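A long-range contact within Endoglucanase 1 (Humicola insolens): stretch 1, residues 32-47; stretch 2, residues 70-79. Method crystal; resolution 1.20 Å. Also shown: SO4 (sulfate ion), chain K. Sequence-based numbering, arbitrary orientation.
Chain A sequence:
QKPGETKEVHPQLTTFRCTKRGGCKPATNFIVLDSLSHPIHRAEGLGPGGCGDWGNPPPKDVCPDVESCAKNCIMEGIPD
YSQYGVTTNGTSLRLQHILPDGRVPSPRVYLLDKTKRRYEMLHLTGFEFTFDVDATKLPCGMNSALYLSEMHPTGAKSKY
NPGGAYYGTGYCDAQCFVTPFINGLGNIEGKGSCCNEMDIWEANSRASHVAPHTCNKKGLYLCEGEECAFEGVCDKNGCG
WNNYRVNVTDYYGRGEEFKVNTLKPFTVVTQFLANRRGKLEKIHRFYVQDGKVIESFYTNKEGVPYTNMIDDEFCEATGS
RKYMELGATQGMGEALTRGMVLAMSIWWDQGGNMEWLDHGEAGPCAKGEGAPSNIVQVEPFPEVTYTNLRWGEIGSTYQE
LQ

Stretch 1, residues 32-47: VLDSLSHPIHRAEGLG
Stretch 2, residues 70-79: AKNCIMEGIP

A short antiparallel ladder can fasten distant segments of a chain, its backbone setting the register and its side chains adding contacts on both faces. In Endoglucanase 1 the strands 40-42 and 73-75 run at 146° between their N-to-C directions, their axes approaching to 4.6 Å.

Stretch 2 enters as the last turn of a helix. Asn-72 (phi/psi -95/-16°) ends it, and its O accepts a hydrogen bond from Ala-43 N at 2.8 Å, joining the last helical residue to the residue just past the strand. Cys-73 then switches to extended angles (-115/128°) and faces Arg-42 as a non-hydrogen-bonded pair, CA to CA 4.7 Å.

Ile-74 (phi -118°, psi 130°) and His-41 (phi -137°, psi 178°) form the hydrogen-bonded pair, CA to CA 5.3 Å: Ile-74 N donates to His-41 O at 2.8 Å, and His-41 N to Ile-74 O at 2.9 Å. The isoleucine, chi1 and chi2 both m, lays its CB over one face of the His-41 ring, 3.9 Å from the centroid, while its CD1 reaches Ala-43 CB at 4.2 Å.

Met-75 (-109/118°; chi t, t, p) pairs with Ile-40, CA to CA 4.5 Å, again without hydrogen bonds. Their side chains share the sheet face with those of Cys-73 and Arg-42, and Met-75 CB lies 4.2 Å from Ile-40 CG1.

Glu-76 (-87/144°; chi1 and chi2 m) continues the hydrogen bonding one step past the last bridge, its N donating to Pro-39 O at 2.9 Å. Its OE2 accepts a hydrogen bond from His-41 NE2 at 2.7 Å, nearly linear at 174°; the histidine has chi1 p and chi2 82°, and its ND1 also donates a hydrogen bond to Arg-42 O at 2.8 Å, so both ring nitrogens are hydrogen-bonded.

Beyond Gly-77 (-65/156°), Ile-78 (-106/113°; chi m, t) closes the contact hydrophobically. Its CD1 sits 3.8 Å from the His-38 ring centroid, over the face, and 3.6 Å from Leu-33 CD1.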

# COMPACT_ATOMS: atom_id res chain seq x y z
N VAL A 32 -1.06 7.39 -10.59
CA VAL A 32 0.25 7.24 -11.25
C VAL A 32 0.88 5.90 -10.88
O VAL A 32 0.89 5.49 -9.73
CB VAL A 32 1.19 8.41 -10.96
CG1 VAL A 32 1.59 8.51 -9.49
CG2 VAL A 32 2.40 8.41 -11.83
N LEU A 33 1.41 5.21 -11.90
CA LEU A 33 2.16 3.98 -11.69
C LEU A 33 3.53 4.28 -11.09
O LEU A 33 4.13 5.33 -11.34
CB LEU A 33 2.31 3.28 -13.05
CG LEU A 33 1.13 2.36 -13.40
CD1 LEU A 33 1.01 2.15 -14.86
CD2 LEU A 33 1.30 0.98 -12.60
N ASP A 34 4.07 3.31 -10.35
CA ASP A 34 5.44 3.50 -9.83
C ASP A 34 6.37 3.87 -10.99
O ASP A 34 6.32 3.30 -12.09
CB ASP A 34 5.94 2.22 -9.19
CG ASP A 34 7.28 2.46 -8.57
OD1 ASP A 34 7.35 3.23 -7.58
OD2 ASP A 34 8.31 1.93 -9.06
N SER A 35 7.34 4.75 -10.66
CA SER A 35 8.31 5.19 -11.67
C SER A 35 8.98 4.02 -12.37
O SER A 35 9.16 4.04 -13.59
CB SER A 35 9.35 6.07 -11.02
OG SER A 35 10.11 5.42 -10.01
N LEU A 36 9.42 3.01 -11.61
CA LEU A 36 10.24 1.93 -12.18
C LEU A 36 9.39 0.88 -12.91
O LEU A 36 9.97 -0.06 -13.47
CB LEU A 36 11.15 1.33 -11.08
CG LEU A 36 12.12 2.36 -10.49
CD1 LEU A 36 13.04 1.68 -9.48
CD2 LEU A 36 12.92 3.12 -11.56
N SER A 37 8.10 1.07 -12.93
CA SER A 37 7.19 0.30 -13.80
C SER A 37 6.99 0.98 -15.14
O SER A 37 6.42 0.35 -16.05
CB SER A 37 5.90 0.05 -13.08
OG SER A 37 6.07 -0.60 -11.84
N HIS A 38 7.39 2.23 -15.25
CA HIS A 38 7.40 2.86 -16.59
C HIS A 38 8.52 2.26 -17.41
O HIS A 38 9.53 1.82 -16.86
CB HIS A 38 7.61 4.37 -16.46
CG HIS A 38 6.48 5.13 -15.82
ND1 HIS A 38 6.06 4.95 -14.48
CD2 HIS A 38 5.64 6.05 -16.33
CE1 HIS A 38 5.04 5.75 -14.24
NE2 HIS A 38 4.76 6.42 -15.34
N PRO A 39 8.44 2.30 -18.75
CA PRO A 39 9.55 1.83 -19.57
C PRO A 39 10.78 2.66 -19.30
O PRO A 39 10.70 3.90 -19.32
CB PRO A 39 9.05 1.98 -21.01
CG PRO A 39 7.53 2.00 -20.90
CD PRO A 39 7.28 2.67 -19.55
N ILE A 40 11.90 2.00 -19.08
CA ILE A 40 13.18 2.72 -18.81
C ILE A 40 14.20 2.16 -19.80
O ILE A 40 14.38 0.94 -19.90
CB ILE A 40 13.66 2.66 -17.35
CG1 ILE A 40 12.65 3.45 -16.46
CG2 ILE A 40 15.03 3.19 -17.19
CD1 ILE A 40 12.84 3.27 -15.04
N HIS A 41 14.82 3.03 -20.60
CA HIS A 41 15.80 2.64 -21.60
C HIS A 41 16.96 3.62 -21.54
O HIS A 41 16.93 4.59 -20.81
CB HIS A 41 15.13 2.54 -22.96
CG HIS A 41 14.61 3.85 -23.45
ND1 HIS A 41 15.38 4.81 -24.07
CD2 HIS A 41 13.37 4.39 -23.37
CE1 HIS A 41 14.66 5.88 -24.36
NE2 HIS A 41 13.40 5.62 -23.94
N ARG A 42 17.96 3.39 -22.35
CA ARG A 42 19.14 4.26 -22.38
C ARG A 42 18.94 5.39 -23.36
O ARG A 42 18.18 5.28 -24.31
CB ARG A 42 20.37 3.43 -22.67
CG ARG A 42 20.65 2.38 -21.61
CD ARG A 42 21.74 1.42 -21.96
NE ARG A 42 21.85 0.46 -20.89
CZ ARG A 42 22.97 -0.12 -20.47
NH1 ARG A 42 24.07 -0.01 -21.17
NH2 ARG A 42 22.93 -0.83 -19.36
N ALA A 43 19.67 6.48 -23.13
CA ALA A 43 19.61 7.63 -24.01
C ALA A 43 20.06 7.26 -25.42
O ALA A 43 20.80 6.29 -25.64
CB ALA A 43 20.47 8.72 -23.43
N GLU A 44 19.68 8.10 -26.38
CA GLU A 44 20.04 7.89 -27.77
C GLU A 44 21.53 7.90 -27.88
O GLU A 44 22.21 8.77 -27.33
CB GLU A 44 19.49 9.02 -28.61
CG GLU A 44 18.01 8.96 -28.80
CD GLU A 44 17.59 7.61 -29.42
OE1 GLU A 44 18.22 6.98 -30.42
OE2 GLU A 44 16.73 7.12 -28.83
N GLY A 45 22.05 6.93 -28.62
CA GLY A 45 23.47 6.78 -28.81
C GLY A 45 24.09 5.79 -27.88
O GLY A 45 25.26 5.46 -28.06
N LEU A 46 23.39 5.34 -26.84
CA LEU A 46 24.01 4.48 -25.82
C LEU A 46 23.57 3.04 -25.95
O LEU A 46 24.00 2.19 -25.12
CB LEU A 46 23.63 4.99 -24.45
CG LEU A 46 24.10 6.37 -24.12
CD1 LEU A 46 23.76 6.70 -22.68
CD2 LEU A 46 25.57 6.59 -24.38
N GLY A 47 22.82 2.69 -26.99
CA GLY A 47 22.53 1.28 -27.30
C GLY A 47 21.39 0.71 -26.51
O GLY A 47 20.67 1.41 -25.76
N ALA A 70 21.42 10.26 -14.57
CA ALA A 70 20.32 11.19 -14.77
C ALA A 70 20.17 11.57 -16.24
O ALA A 70 19.07 11.94 -16.64
CB ALA A 70 20.52 12.43 -13.94
N LYS A 71 21.24 11.56 -17.01
CA LYS A 71 21.20 11.90 -18.44
C LYS A 71 21.12 10.66 -19.31
O LYS A 71 20.61 10.71 -20.43
CB LYS A 71 22.42 12.74 -18.84
CG LYS A 71 23.76 12.16 -18.96
CD LYS A 71 24.80 13.27 -19.44
CE LYS A 71 25.67 13.66 -18.29
NZ LYS A 71 27.07 13.86 -18.80
N ASN A 72 21.61 9.53 -18.81
CA ASN A 72 21.79 8.34 -19.63
C ASN A 72 20.62 7.37 -19.57
O ASN A 72 20.53 6.50 -20.44
CB ASN A 72 23.06 7.62 -19.25
CG ASN A 72 24.33 8.36 -19.61
OD1 ASN A 72 24.30 9.26 -20.45
ND2 ASN A 72 25.42 7.96 -19.02
N CYS A 73 19.75 7.51 -18.58
CA CYS A 73 18.60 6.63 -18.40
C CYS A 73 17.33 7.44 -18.57
O CYS A 73 17.18 8.49 -17.93
CB CYS A 73 18.67 5.99 -17.01
SG CYS A 73 20.09 4.92 -16.81
N ILE A 74 16.46 6.94 -19.42
CA ILE A 74 15.25 7.64 -19.85
C ILE A 74 14.01 6.87 -19.43
O ILE A 74 13.92 5.67 -19.68
CB ILE A 74 15.26 7.77 -21.40
CG1 ILE A 74 16.54 8.34 -21.96
CG2 ILE A 74 14.03 8.57 -21.84
CD1 ILE A 74 16.93 9.67 -21.46
N MET A 75 13.09 7.56 -18.80
CA MET A 75 11.83 6.99 -18.28
C MET A 75 10.70 7.53 -19.17
O MET A 75 10.45 8.72 -19.20
CB MET A 75 11.68 7.48 -16.83
CG MET A 75 10.38 7.10 -16.19
SD MET A 75 10.36 7.51 -14.43
CE MET A 75 10.82 9.23 -14.35
N GLU A 76 10.00 6.62 -19.86
CA GLU A 76 8.93 7.00 -20.76
C GLU A 76 7.60 7.13 -20.06
O GLU A 76 7.24 6.32 -19.21
CB GLU A 76 8.81 6.01 -21.92
CG GLU A 76 10.01 6.00 -22.80
CD GLU A 76 10.25 7.25 -23.61
OE1 GLU A 76 9.35 8.08 -23.77
OE2 GLU A 76 11.40 7.41 -24.09
N GLY A 77 6.81 8.11 -20.49
CA GLY A 77 5.41 8.15 -20.07
C GLY A 77 4.65 6.95 -20.60
O GLY A 77 5.01 6.36 -21.62
N ILE A 78 3.57 6.65 -19.90
CA ILE A 78 2.61 5.61 -20.25
C ILE A 78 1.34 6.26 -20.76
O ILE A 78 0.62 6.89 -19.95
CB ILE A 78 2.35 4.71 -19.04
CG1 ILE A 78 3.59 3.93 -18.66
CG2 ILE A 78 1.19 3.78 -19.33
CD1 ILE A 78 3.48 3.26 -17.28
N PRO A 79 1.00 6.11 -22.07
CA PRO A 79 -0.19 6.75 -22.58
C PRO A 79 -1.46 5.94 -22.37
O PRO A 79 -2.51 6.51 -22.58
CB PRO A 79 0.11 6.93 -24.06
CG PRO A 79 1.16 5.96 -24.35
CD PRO A 79 1.92 5.69 -23.12
S SO4 K . 21.07 3.73 -29.95
O1 SO4 K . 20.39 2.50 -30.01
O2 SO4 K . 20.85 4.48 -31.11
O3 SO4 K . 22.45 3.49 -29.79
O4 SO4 K . 20.55 4.47 -28.88